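Local coordinates for reticulocyte binding protein (Streptococcus agalactiae COH1, PDB 3FAW), which probably hydrolyses alpha-1,6-glucosidic linkages of pullulan and related alpha-glucans as a cell-wall-anchored pullulanase of group B Streptococcus, at residues A43-L48 with T118-F124; Y408-M412 with G428-S434; E594-H598 with I686-T690; A759-G765 with D799-P805. One frame throughout, in Å; residues are numbered along the deposited sequence.

Interaction 1. Residues A43-L48 with T118-F124; sequences AQQTDL and TRQSWEF
Two extended segments run parallel, 43-47 at the end of one strand and 119-120 at the end of another, before segment 118-124 turns through Ser121 into helix 122-129. Gln44 bridges Arg119 (CA-CA 4.6 Å) and Gln45 bridges Gln120 (CA-CA 5.1 Å). The ladder is short: Arg119 N to Ala43 O 3.1 Å, Gln45 N to Arg119 O 2.9 Å, and Ser121 N to Gln45 O 3.3 Å, the last already at the N-cap, where Ser121 OG (chi1 p) accepts from Phe124 N at 3.2 Å. Pairing of the first and last strands, 40-47 and 114-120, is what closes a seven-stranded barrel. Phe124 (chi1 t) then lies against the departing strand, CE1 at 3.4 Å from Asp47 C, with Asp47 N over one ring face and Leu48 CD2 4.2 Å from CE1. Gln45, extended in tt, reaches Asp47 O through NE2 (3.1 Å) and also bonds Phe100; a water joins its OE1 (2.8 Å) to NE2 of Gln120 (3.0 Å), which also bonds Tyr129. Gln44 CG lies over one face of the Arg119 guanidinium, 3.3 Å from NH2. Backbone bonds thus fix the seam, while an aromatic ring extends it beyond the last bridge.

Interaction 2. Residues Y408-M412 with G428-S434; sequences YYHFM and GTTHAMS
This is a buried loop-to-helix-start contact in the catalytic TIM-barrel domain, built round an aromatic cluster of Tyr408, Phe411 and His431. Segment 408-412 is irregular; segment 428-434 makes a type I beta turn from Gly428 to His431, closed by His431 N to Gly428 O at 2.9 Å, and enters helix 432-449 with His431 at the N-cap. The CA atoms of Phe411 and Gly428 lie 4.2 Å apart, those of Tyr409 and Ser434 5.5 Å. Tyr409 O is a shared acceptor, taking Gly428 N at 2.9 Å and Ser434 OG (chi1 m) at 2.7 Å. Tyr408, chi1 t, brings its OH to Met433 N at 2.8 Å, and that OH also bonds Asp126. His431 (chi1 m) turns an edge toward the Tyr408 face, centroids 5.7 Å apart and planes at 58°, and receives the edge of Phe411 on its own face in an offset edge-to-face pair, 5.9 Å and 85°. Gly428 CA sits 3.4 Å from the Phe411 ring centroid in a CH-pi contact, where a side chain would collide with Phe411 N. His431 NE2 bonds Asp494, and ND1 donates to Tyr408 O at only 2.5 Å.

Interaction 3. Residues E594-H598 with I686-T690; sequences EEDIH and ISTKT
Segment 686-690 belongs to helix 685-703, which follows the eighth strand of the catalytic alpha/beta barrel, and segment 594-598 to helix 590-609, between the seventh and eighth strands (566-568 and 614-618): near-parallel helix packing round the barrel. The short axes approach to 10.4 Å, their directions 11° apart, and side chains fill the gap. Glu595 and Ile686 (CA-CA 6.7 Å) and His598 and Thr690 (6.9 Å) are in register. Ile686 leads, in the mt rotamer. Its CD1 meets Glu594 CG at 3.5 Å, its CG1 lies 3.5 Å from Glu595 OE1, and its CG2 rests over a face of the His598 imidazole, 3.7 Å from the ring centroid and 19° off the normal, a CH-pi contact. Ser687 follows, its CA 4.1 Å from His598 NE2 while its hydroxyl bonds Ala677. Lys689, extended, reaches a water 3.0 Å from NZ that lies 2.6 Å from Glu595 OE2, and salt-bridges Asp781. Thr690 (chi1 m) has OG1 3.1 Å from His598 CD2, near the ring plane, and donates it to Ile686 O at 3.1 Å. His598 ND1 donates to Glu594 O, 2.9 Å. Contact therefore relies on Ile686 packed against imidazole and glutamate side chains, charges joining through water.

Interaction 4. Residues A759-G765 with D799-P805; sequences ARNVLLG and DSLLIDP
At the apolar centre, Leu764 CD1 meets Leu801 CD1 at 3.4 Å and Val762 CG2 meets Ile803 CD1 at 4.1 Å. Val762 (chi1 t), Leu801 (mp) and Ile803 (mt) share one face of a beta ladder and pack on Phe752 of strand 748-754, so the pair joins a second sheet of the C-terminal beta domain. The ladder is antiparallel, axes 4.5 Å apart at 158°. Arg760-Ile803 and Val762-Leu801 are hydrogen-bonded pairs: Arg760 N to Ile803 O 3.0 Å, Ile803 N to Arg760 O 2.9 Å, Val762 N to Leu801 O 2.7 Å and Leu801 N to Val762 O 2.9 Å. Non-hydrogen-bonded pairs Asn761-Leu802 and Leu763-Ser800 have CA atoms 4.3 and 4.5 Å apart. Beyond them Asp799 O accepts from both Leu764 N (2.9 Å) and Gly765 N (3.2 Å), where positive phi at Gly765 turns the chain. At the other end Ala759 CB touches Pro805 CD at 4.1 Å. On the face of Val762, Arg760 salt-bridges Asp756, Asp729 and Asp734; on the other, Asn761 (chi1 t) gives ND2 to Ser800 OG at 2.9 Å. The ladder thus has an aliphatic inner face with a buried, carboxylate-paired arginine at one end, and an outer face carrying the Asn761-Ser800 bond.

How the interactions relate
The four contacts follow one another along the chain and fall into two pairs at opposite sides of its centre. Interactions 1 and 2 have centres 14 Å apart and touch: Trp122, on helix 122-129 leading out of the N-terminal barrel, stacks on His431, CD2 of Trp122 lying 3.3 Å from CD2 of His431, so the helix that follows the barrel ties it to the catalytic domain. Interactions 3 and 4 have centres 24 Å apart and nearest atoms about 7 Å apart, without touching; one packs two helices, the other pairs two strands of the smaller C-terminal sheet. Between interactions 1 and 4 the centres are 71 Å apart. The principle is modular: local contacts shape each domain, and Trp122 links interactions 1 and 2.

Interaction 1. Residues A43-L48 with T118-F124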
# COMPACT_ATOMS: atom_id res chain seq x y z
N ALA A 43 -16.03 19.34 -28.27
CA ALA A 43 -16.35 20.50 -27.45
C ALA A 43 -16.67 20.11 -26.02
O ALA A 43 -17.22 19.03 -25.76
CB ALA A 43 -17.51 21.27 -28.06
N GLN A 44 -16.33 20.99 -25.08
CA GLN A 44 -16.62 20.80 -23.67
C GLN A 44 -17.17 22.08 -23.05
O GLN A 44 -16.70 23.18 -23.37
CB GLN A 44 -15.37 20.35 -22.90
CG GLN A 44 -14.72 19.07 -23.42
CD GLN A 44 -13.82 19.29 -24.63
OE1 GLN A 44 -13.17 20.33 -24.76
NE2 GLN A 44 -13.77 18.31 -25.53
N GLN A 45 -18.16 21.94 -22.17
CA GLN A 45 -18.64 23.07 -21.36
C GLN A 45 -17.87 23.11 -20.03
O GLN A 45 -17.88 22.13 -19.27
CB GLN A 45 -20.15 22.98 -21.11
CG GLN A 45 -20.71 24.25 -20.45
CD GLN A 45 -22.23 24.29 -20.38
OE1 GLN A 45 -22.91 23.44 -20.96
NE2 GLN A 45 -22.76 25.28 -19.68
N THR A 46 -17.23 24.25 -19.77
CA THR A 46 -16.32 24.42 -18.64
C THR A 46 -16.90 25.27 -17.51
O THR A 46 -16.44 25.20 -16.37
CB THR A 46 -15.00 25.06 -19.12
OG1 THR A 46 -15.27 26.36 -19.66
CG2 THR A 46 -14.34 24.19 -20.19
N ASP A 47 -17.90 26.10 -17.83
CA ASP A 47 -18.67 26.82 -16.81
C ASP A 47 -20.04 27.24 -17.37
O ASP A 47 -20.39 26.87 -18.49
CB ASP A 47 -17.87 28.01 -16.23
CG ASP A 47 -17.63 29.12 -17.24
OD1 ASP A 47 -18.42 29.28 -18.20
OD2 ASP A 47 -16.64 29.86 -17.06
N LEU A 48 -20.80 28.01 -16.60
CA LEU A 48 -22.16 28.38 -16.99
C LEU A 48 -22.22 29.14 -18.31
O LEU A 48 -23.17 28.97 -19.08
CB LEU A 48 -22.85 29.18 -15.88
CG LEU A 48 -23.20 28.41 -14.60
CD1 LEU A 48 -23.88 29.33 -13.58
CD2 LEU A 48 -24.08 27.21 -14.89
N THR A 118 -21.67 18.69 -26.70
CA THR A 118 -20.77 19.12 -25.63
C THR A 118 -20.70 18.09 -24.51
O THR A 118 -21.70 17.46 -24.16
CB THR A 118 -21.17 20.49 -25.03
OG1 THR A 118 -22.50 20.41 -24.49
CG2 THR A 118 -21.11 21.58 -26.10
N ARG A 119 -19.50 17.92 -23.97
CA ARG A 119 -19.23 17.06 -22.82
C ARG A 119 -18.98 17.99 -21.64
O ARG A 119 -18.36 19.04 -21.79
CB ARG A 119 -17.99 16.20 -23.10
CG ARG A 119 -17.42 15.44 -21.90
CD ARG A 119 -16.32 14.47 -22.33
NE ARG A 119 -15.17 15.17 -22.93
CZ ARG A 119 -14.09 15.59 -22.26
NH1 ARG A 119 -13.98 15.42 -20.94
NH2 ARG A 119 -13.11 16.21 -22.91
N GLN A 120 -19.45 17.61 -20.46
CA GLN A 120 -19.18 18.40 -19.26
C GLN A 120 -17.80 18.05 -18.72
O GLN A 120 -17.51 16.88 -18.47
CB GLN A 120 -20.24 18.15 -18.19
CG GLN A 120 -21.61 18.73 -18.55
CD GLN A 120 -22.70 18.31 -17.57
OE1 GLN A 120 -22.67 17.22 -17.01
NE2 GLN A 120 -23.67 19.19 -17.37
N SER A 121 -16.94 19.06 -18.54
CA SER A 121 -15.61 18.84 -17.95
C SER A 121 -15.79 18.40 -16.50
O SER A 121 -16.81 18.73 -15.88
CB SER A 121 -14.74 20.10 -18.02
OG SER A 121 -15.16 21.09 -17.08
N TRP A 122 -14.82 17.68 -15.94
CA TRP A 122 -14.93 17.24 -14.55
C TRP A 122 -15.01 18.42 -13.57
O TRP A 122 -15.72 18.34 -12.57
CB TRP A 122 -13.82 16.24 -14.17
CG TRP A 122 -12.42 16.81 -14.05
CD1 TRP A 122 -11.44 16.76 -15.01
CD2 TRP A 122 -11.84 17.45 -12.91
NE1 TRP A 122 -10.30 17.36 -14.54
CE2 TRP A 122 -10.51 17.79 -13.25
CE3 TRP A 122 -12.31 17.79 -11.64
CZ2 TRP A 122 -9.65 18.44 -12.37
CZ3 TRP A 122 -11.45 18.44 -10.75
CH2 TRP A 122 -10.14 18.76 -11.13
N GLU A 123 -14.30 19.52 -13.86
CA GLU A 123 -14.39 20.74 -13.05
C GLU A 123 -15.81 21.31 -13.04
O GLU A 123 -16.31 21.76 -12.00
CB GLU A 123 -13.42 21.83 -13.54
CG GLU A 123 -11.94 21.50 -13.41
CD GLU A 123 -11.34 20.87 -14.66
OE1 GLU A 123 -12.10 20.28 -15.47
OE2 GLU A 123 -10.11 20.95 -14.82
N PHE A 124 -16.45 21.31 -14.21
CA PHE A 124 -17.83 21.78 -14.35
C PHE A 124 -18.82 20.79 -13.71
O PHE A 124 -19.82 21.21 -13.12
CB PHE A 124 -18.16 21.98 -15.84
CG PHE A 124 -19.50 22.65 -16.09
CD1 PHE A 124 -19.84 23.83 -15.44
CD2 PHE A 124 -20.40 22.12 -17.01
CE1 PHE A 124 -21.07 24.46 -15.69
CE2 PHE A 124 -21.62 22.73 -17.26
CZ PHE A 124 -21.96 23.90 -16.60
O HOH W 1 -23.98 21.24 -19.59

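Interaction 2. Residues Y408-M412 with G428-S434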
# COMPACT_ATOMS: atom_id res chain seq x y z
N TYR A 408 -15.36 11.11 -15.67
CA TYR A 408 -15.26 11.85 -14.40
C TYR A 408 -14.31 11.25 -13.36
O TYR A 408 -13.36 11.91 -12.93
CB TYR A 408 -16.64 12.04 -13.74
CG TYR A 408 -16.47 12.74 -12.42
CD1 TYR A 408 -16.40 14.12 -12.35
CD2 TYR A 408 -16.30 12.01 -11.24
CE1 TYR A 408 -16.20 14.77 -11.15
CE2 TYR A 408 -16.09 12.64 -10.04
CZ TYR A 408 -16.04 14.02 -10.00
OH TYR A 408 -15.83 14.67 -8.80
N TYR A 409 -14.59 10.02 -12.94
CA TYR A 409 -13.92 9.42 -11.77
C TYR A 409 -12.42 9.22 -11.95
O TYR A 409 -11.65 9.37 -11.00
CB TYR A 409 -14.55 8.07 -11.41
CG TYR A 409 -15.78 8.15 -10.52
CD1 TYR A 409 -15.67 8.58 -9.19
CD2 TYR A 409 -17.03 7.76 -10.98
CE1 TYR A 409 -16.78 8.63 -8.37
CE2 TYR A 409 -18.15 7.82 -10.16
CZ TYR A 409 -18.01 8.25 -8.85
OH TYR A 409 -19.11 8.30 -8.03
N HIS A 410 -12.02 8.88 -13.17
CA HIS A 410 -10.62 8.59 -13.44
C HIS A 410 -9.88 9.84 -13.91
O HIS A 410 -10.49 10.79 -14.40
CB HIS A 410 -10.49 7.49 -14.49
CG HIS A 410 -11.24 6.24 -14.15
ND1 HIS A 410 -12.36 5.83 -14.85
CD2 HIS A 410 -11.04 5.32 -13.18
CE1 HIS A 410 -12.81 4.70 -14.32
NE2 HIS A 410 -12.03 4.37 -13.31
N PHE A 411 -8.56 9.84 -13.74
CA PHE A 411 -7.70 10.80 -14.43
C PHE A 411 -7.92 10.59 -15.93
O PHE A 411 -8.08 9.45 -16.38
CB PHE A 411 -6.22 10.60 -14.09
CG PHE A 411 -5.81 11.13 -12.75
CD1 PHE A 411 -6.13 12.43 -12.35
CD2 PHE A 411 -5.06 10.35 -11.88
CE1 PHE A 411 -5.73 12.92 -11.12
CE2 PHE A 411 -4.65 10.83 -10.63
CZ PHE A 411 -4.99 12.13 -10.26
N MET A 412 -7.94 11.68 -16.69
CA MET A 412 -8.38 11.63 -18.08
C MET A 412 -7.38 12.23 -19.06
O MET A 412 -6.59 13.11 -18.71
CB MET A 412 -9.71 12.37 -18.21
CG MET A 412 -10.93 11.54 -17.86
SD MET A 412 -12.44 12.53 -17.92
CE MET A 412 -12.19 13.60 -16.51
N GLY A 428 -8.89 9.42 -10.22
CA GLY A 428 -8.44 10.82 -10.29
C GLY A 428 -8.79 11.59 -9.04
O GLY A 428 -9.80 12.29 -9.00
N THR A 429 -7.94 11.48 -8.02
CA THR A 429 -8.30 11.96 -6.68
C THR A 429 -8.23 13.48 -6.50
O THR A 429 -8.42 13.97 -5.39
CB THR A 429 -7.45 11.26 -5.58
OG1 THR A 429 -6.06 11.42 -5.87
CG2 THR A 429 -7.81 9.77 -5.50
N THR A 430 -7.96 14.22 -7.57
CA THR A 430 -8.16 15.67 -7.60
C THR A 430 -9.64 16.02 -7.88
O THR A 430 -10.08 17.13 -7.60
CB THR A 430 -7.27 16.36 -8.65
OG1 THR A 430 -7.51 15.79 -9.95
CG2 THR A 430 -5.80 16.19 -8.30
N HIS A 431 -10.38 15.05 -8.42
CA HIS A 431 -11.80 15.23 -8.73
C HIS A 431 -12.61 15.00 -7.45
O HIS A 431 -12.35 14.04 -6.72
CB HIS A 431 -12.24 14.28 -9.85
CG HIS A 431 -11.34 14.28 -11.05
ND1 HIS A 431 -11.50 13.42 -12.11
CD2 HIS A 431 -10.25 15.04 -11.35
CE1 HIS A 431 -10.56 13.65 -13.01
NE2 HIS A 431 -9.79 14.63 -12.57
N ALA A 432 -13.57 15.87 -7.19
CA ALA A 432 -14.23 15.96 -5.88
C ALA A 432 -14.82 14.66 -5.34
O ALA A 432 -14.59 14.30 -4.18
CB ALA A 432 -15.30 17.06 -5.90
N MET A 433 -15.61 13.96 -6.15
CA MET A 433 -16.27 12.73 -5.69
C MET A 433 -15.30 11.54 -5.68
O MET A 433 -15.51 10.58 -4.94
CB MET A 433 -17.50 12.42 -6.54
CG MET A 433 -18.52 13.56 -6.62
SD MET A 433 -19.12 14.15 -5.02
CE MET A 433 -17.95 15.46 -4.67
N SER A 434 -14.24 11.62 -6.49
CA SER A 434 -13.15 10.64 -6.44
C SER A 434 -12.32 10.85 -5.18
O SER A 434 -11.89 9.89 -4.53
CB SER A 434 -12.26 10.75 -7.67
OG SER A 434 -12.97 10.43 -8.86

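Interaction 3. Residues E594-H598 with I686-T690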
# COMPACT_ATOMS: atom_id res chain seq x y z
N GLU A 594 24.29 -21.51 4.04
CA GLU A 594 23.20 -21.02 4.89
C GLU A 594 23.68 -20.11 6.03
O GLU A 594 23.08 -19.08 6.31
CB GLU A 594 22.40 -22.20 5.47
CG GLU A 594 21.39 -21.83 6.56
CD GLU A 594 20.39 -22.94 6.84
OE1 GLU A 594 20.75 -24.13 6.71
OE2 GLU A 594 19.24 -22.62 7.20
N GLU A 595 24.77 -20.53 6.67
CA GLU A 595 25.32 -19.82 7.83
C GLU A 595 25.86 -18.43 7.46
O GLU A 595 25.60 -17.46 8.17
CB GLU A 595 26.42 -20.69 8.46
CG GLU A 595 27.10 -20.10 9.69
CD GLU A 595 26.20 -20.04 10.91
OE1 GLU A 595 25.06 -20.54 10.85
OE2 GLU A 595 26.65 -19.48 11.93
N ASP A 596 26.59 -18.35 6.35
CA ASP A 596 27.14 -17.08 5.90
C ASP A 596 26.02 -16.11 5.51
O ASP A 596 26.04 -14.94 5.88
CB ASP A 596 28.08 -17.29 4.71
CG ASP A 596 28.81 -16.02 4.31
OD1 ASP A 596 29.52 -15.45 5.15
OD2 ASP A 596 28.66 -15.60 3.14
N ILE A 597 25.05 -16.62 4.76
CA ILE A 597 23.91 -15.82 4.31
C ILE A 597 23.20 -15.19 5.51
O ILE A 597 22.88 -14.00 5.48
CB ILE A 597 22.92 -16.67 3.46
CG1 ILE A 597 23.56 -17.04 2.12
CG2 ILE A 597 21.63 -15.89 3.21
CD1 ILE A 597 22.81 -18.12 1.35
N HIS A 598 22.97 -15.96 6.57
CA HIS A 598 22.31 -15.45 7.78
C HIS A 598 23.18 -14.48 8.58
O HIS A 598 22.66 -13.54 9.18
CB HIS A 598 21.83 -16.60 8.68
CG HIS A 598 20.57 -17.25 8.20
ND1 HIS A 598 20.53 -18.07 7.09
CD2 HIS A 598 19.30 -17.20 8.67
CE1 HIS A 598 19.30 -18.49 6.90
NE2 HIS A 598 18.53 -17.98 7.84
N ILE A 686 19.77 -22.35 12.78
CA ILE A 686 20.30 -21.12 12.15
C ILE A 686 19.23 -20.02 12.02
O ILE A 686 19.47 -18.86 12.38
CB ILE A 686 20.92 -21.42 10.77
CG1 ILE A 686 22.12 -22.35 10.92
CG2 ILE A 686 21.35 -20.13 10.07
CD1 ILE A 686 22.73 -22.82 9.61
N SER A 687 18.05 -20.38 11.51
CA SER A 687 16.96 -19.42 11.33
C SER A 687 16.34 -18.98 12.66
O SER A 687 15.91 -17.83 12.79
CB SER A 687 15.87 -20.01 10.42
OG SER A 687 15.30 -21.17 10.98
N THR A 688 16.30 -19.87 13.65
CA THR A 688 15.81 -19.53 14.98
C THR A 688 16.80 -18.63 15.74
O THR A 688 16.38 -17.76 16.50
CB THR A 688 15.45 -20.79 15.82
OG1 THR A 688 16.57 -21.69 15.89
CG2 THR A 688 14.26 -21.52 15.21
N LYS A 689 18.09 -18.84 15.52
CA LYS A 689 19.11 -17.92 16.06
C LYS A 689 18.96 -16.53 15.46
O LYS A 689 19.07 -15.53 16.16
CB LYS A 689 20.52 -18.45 15.79
CG LYS A 689 21.64 -17.56 16.35
CD LYS A 689 22.99 -18.25 16.28
CE LYS A 689 24.11 -17.36 16.78
NZ LYS A 689 25.45 -17.98 16.62
N THR A 690 18.69 -16.48 14.15
CA THR A 690 18.47 -15.22 13.45
C THR A 690 17.22 -14.50 13.94
O THR A 690 17.23 -13.27 14.08
CB THR A 690 18.39 -15.46 11.92
OG1 THR A 690 19.66 -15.91 11.44
CG2 THR A 690 18.00 -14.18 11.19
O HOH W 2 26.20 -17.63 13.71

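Interaction 4. Residues A759-G765 with D799-P805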
# COMPACT_ATOMS: atom_id res chain seq x y z
N ALA A 759 38.65 -9.93 9.21
CA ALA A 759 38.60 -9.14 10.44
C ALA A 759 39.09 -7.72 10.17
O ALA A 759 39.93 -7.50 9.29
CB ALA A 759 39.45 -9.80 11.52
N ARG A 760 38.53 -6.76 10.91
CA ARG A 760 38.90 -5.34 10.78
C ARG A 760 39.10 -4.69 12.14
O ARG A 760 38.28 -4.87 13.04
CB ARG A 760 37.83 -4.57 10.00
CG ARG A 760 37.57 -5.07 8.59
CD ARG A 760 38.74 -4.81 7.65
NE ARG A 760 38.93 -3.38 7.38
CZ ARG A 760 38.24 -2.67 6.49
NH1 ARG A 760 37.29 -3.23 5.76
NH2 ARG A 760 38.50 -1.38 6.33
N ASN A 761 40.19 -3.93 12.27
CA ASN A 761 40.43 -3.10 13.45
C ASN A 761 39.78 -1.74 13.24
O ASN A 761 40.10 -1.05 12.27
CB ASN A 761 41.94 -2.93 13.69
CG ASN A 761 42.26 -2.02 14.87
OD1 ASN A 761 42.12 -0.80 14.78
ND2 ASN A 761 42.72 -2.60 15.96
N VAL A 762 38.87 -1.38 14.14
CA VAL A 762 38.22 -0.06 14.11
C VAL A 762 38.89 0.87 15.12
O VAL A 762 38.85 0.62 16.33
CB VAL A 762 36.71 -0.17 14.43
CG1 VAL A 762 36.07 1.21 14.47
CG2 VAL A 762 36.01 -1.05 13.40
N LEU A 763 39.48 1.96 14.63
CA LEU A 763 40.18 2.93 15.48
C LEU A 763 39.18 3.82 16.24
O LEU A 763 38.23 4.33 15.66
CB LEU A 763 41.12 3.78 14.62
CG LEU A 763 41.99 4.84 15.30
CD1 LEU A 763 42.87 4.25 16.41
CD2 LEU A 763 42.84 5.54 14.26
N LEU A 764 39.42 4.00 17.54
CA LEU A 764 38.60 4.88 18.37
C LEU A 764 39.34 6.18 18.70
O LEU A 764 38.77 7.27 18.63
CB LEU A 764 38.18 4.17 19.66
CG LEU A 764 37.33 2.91 19.48
CD1 LEU A 764 36.93 2.31 20.82
CD2 LEU A 764 36.10 3.21 18.64
N GLY A 765 40.62 6.06 19.05
CA GLY A 765 41.45 7.23 19.36
C GLY A 765 40.96 7.95 20.60
O GLY A 765 40.13 7.43 21.34
N ASP A 799 43.31 1.50 22.05
CA ASP A 799 42.40 2.56 21.57
C ASP A 799 41.66 2.13 20.30
O ASP A 799 41.39 2.95 19.41
CB ASP A 799 43.16 3.88 21.37
CG ASP A 799 44.14 3.84 20.20
OD1 ASP A 799 44.34 2.75 19.61
OD2 ASP A 799 44.72 4.89 19.86
N SER A 800 41.33 0.85 20.21
CA SER A 800 40.63 0.31 19.06
C SER A 800 39.88 -0.96 19.41
O SER A 800 40.01 -1.50 20.51
CB SER A 800 41.60 0.06 17.90
OG SER A 800 42.67 -0.80 18.27
N LEU A 801 39.06 -1.41 18.46
CA LEU A 801 38.31 -2.66 18.55
C LEU A 801 38.70 -3.55 17.37
O LEU A 801 38.75 -3.08 16.24
CB LEU A 801 36.80 -2.39 18.50
CG LEU A 801 36.07 -2.15 19.82
CD1 LEU A 801 36.77 -1.12 20.69
CD2 LEU A 801 34.64 -1.74 19.55
N LEU A 802 38.98 -4.82 17.65
CA LEU A 802 39.20 -5.81 16.60
C LEU A 802 37.93 -6.63 16.43
O LEU A 802 37.52 -7.35 17.35
CB LEU A 802 40.38 -6.72 16.95
CG LEU A 802 40.72 -7.85 15.96
CD1 LEU A 802 40.97 -7.30 14.55
CD2 LEU A 802 41.93 -8.63 16.46
N ILE A 803 37.31 -6.53 15.26
CA ILE A 803 36.01 -7.15 15.02
C ILE A 803 36.10 -8.25 13.96
O ILE A 803 36.69 -8.04 12.89
CB ILE A 803 34.96 -6.10 14.60
CG1 ILE A 803 34.84 -5.01 15.67
CG2 ILE A 803 33.60 -6.77 14.36
CD1 ILE A 803 33.87 -3.92 15.32
N ASP A 804 35.52 -9.40 14.27
CA ASP A 804 35.48 -10.55 13.35
C ASP A 804 34.73 -10.21 12.06
O ASP A 804 33.88 -9.33 12.04
CB ASP A 804 34.77 -11.74 14.02
CG ASP A 804 35.69 -12.55 14.94
OD1 ASP A 804 36.70 -12.01 15.44
OD2 ASP A 804 35.37 -13.73 15.17
N PRO A 805 35.03 -10.94 10.97
CA PRO A 805 34.26 -10.74 9.73
C PRO A 805 32.76 -11.04 9.89
O PRO A 805 32.39 -11.90 10.69
CB PRO A 805 34.90 -11.73 8.75
CG PRO A 805 35.65 -12.70 9.59
CD PRO A 805 36.07 -11.96 10.81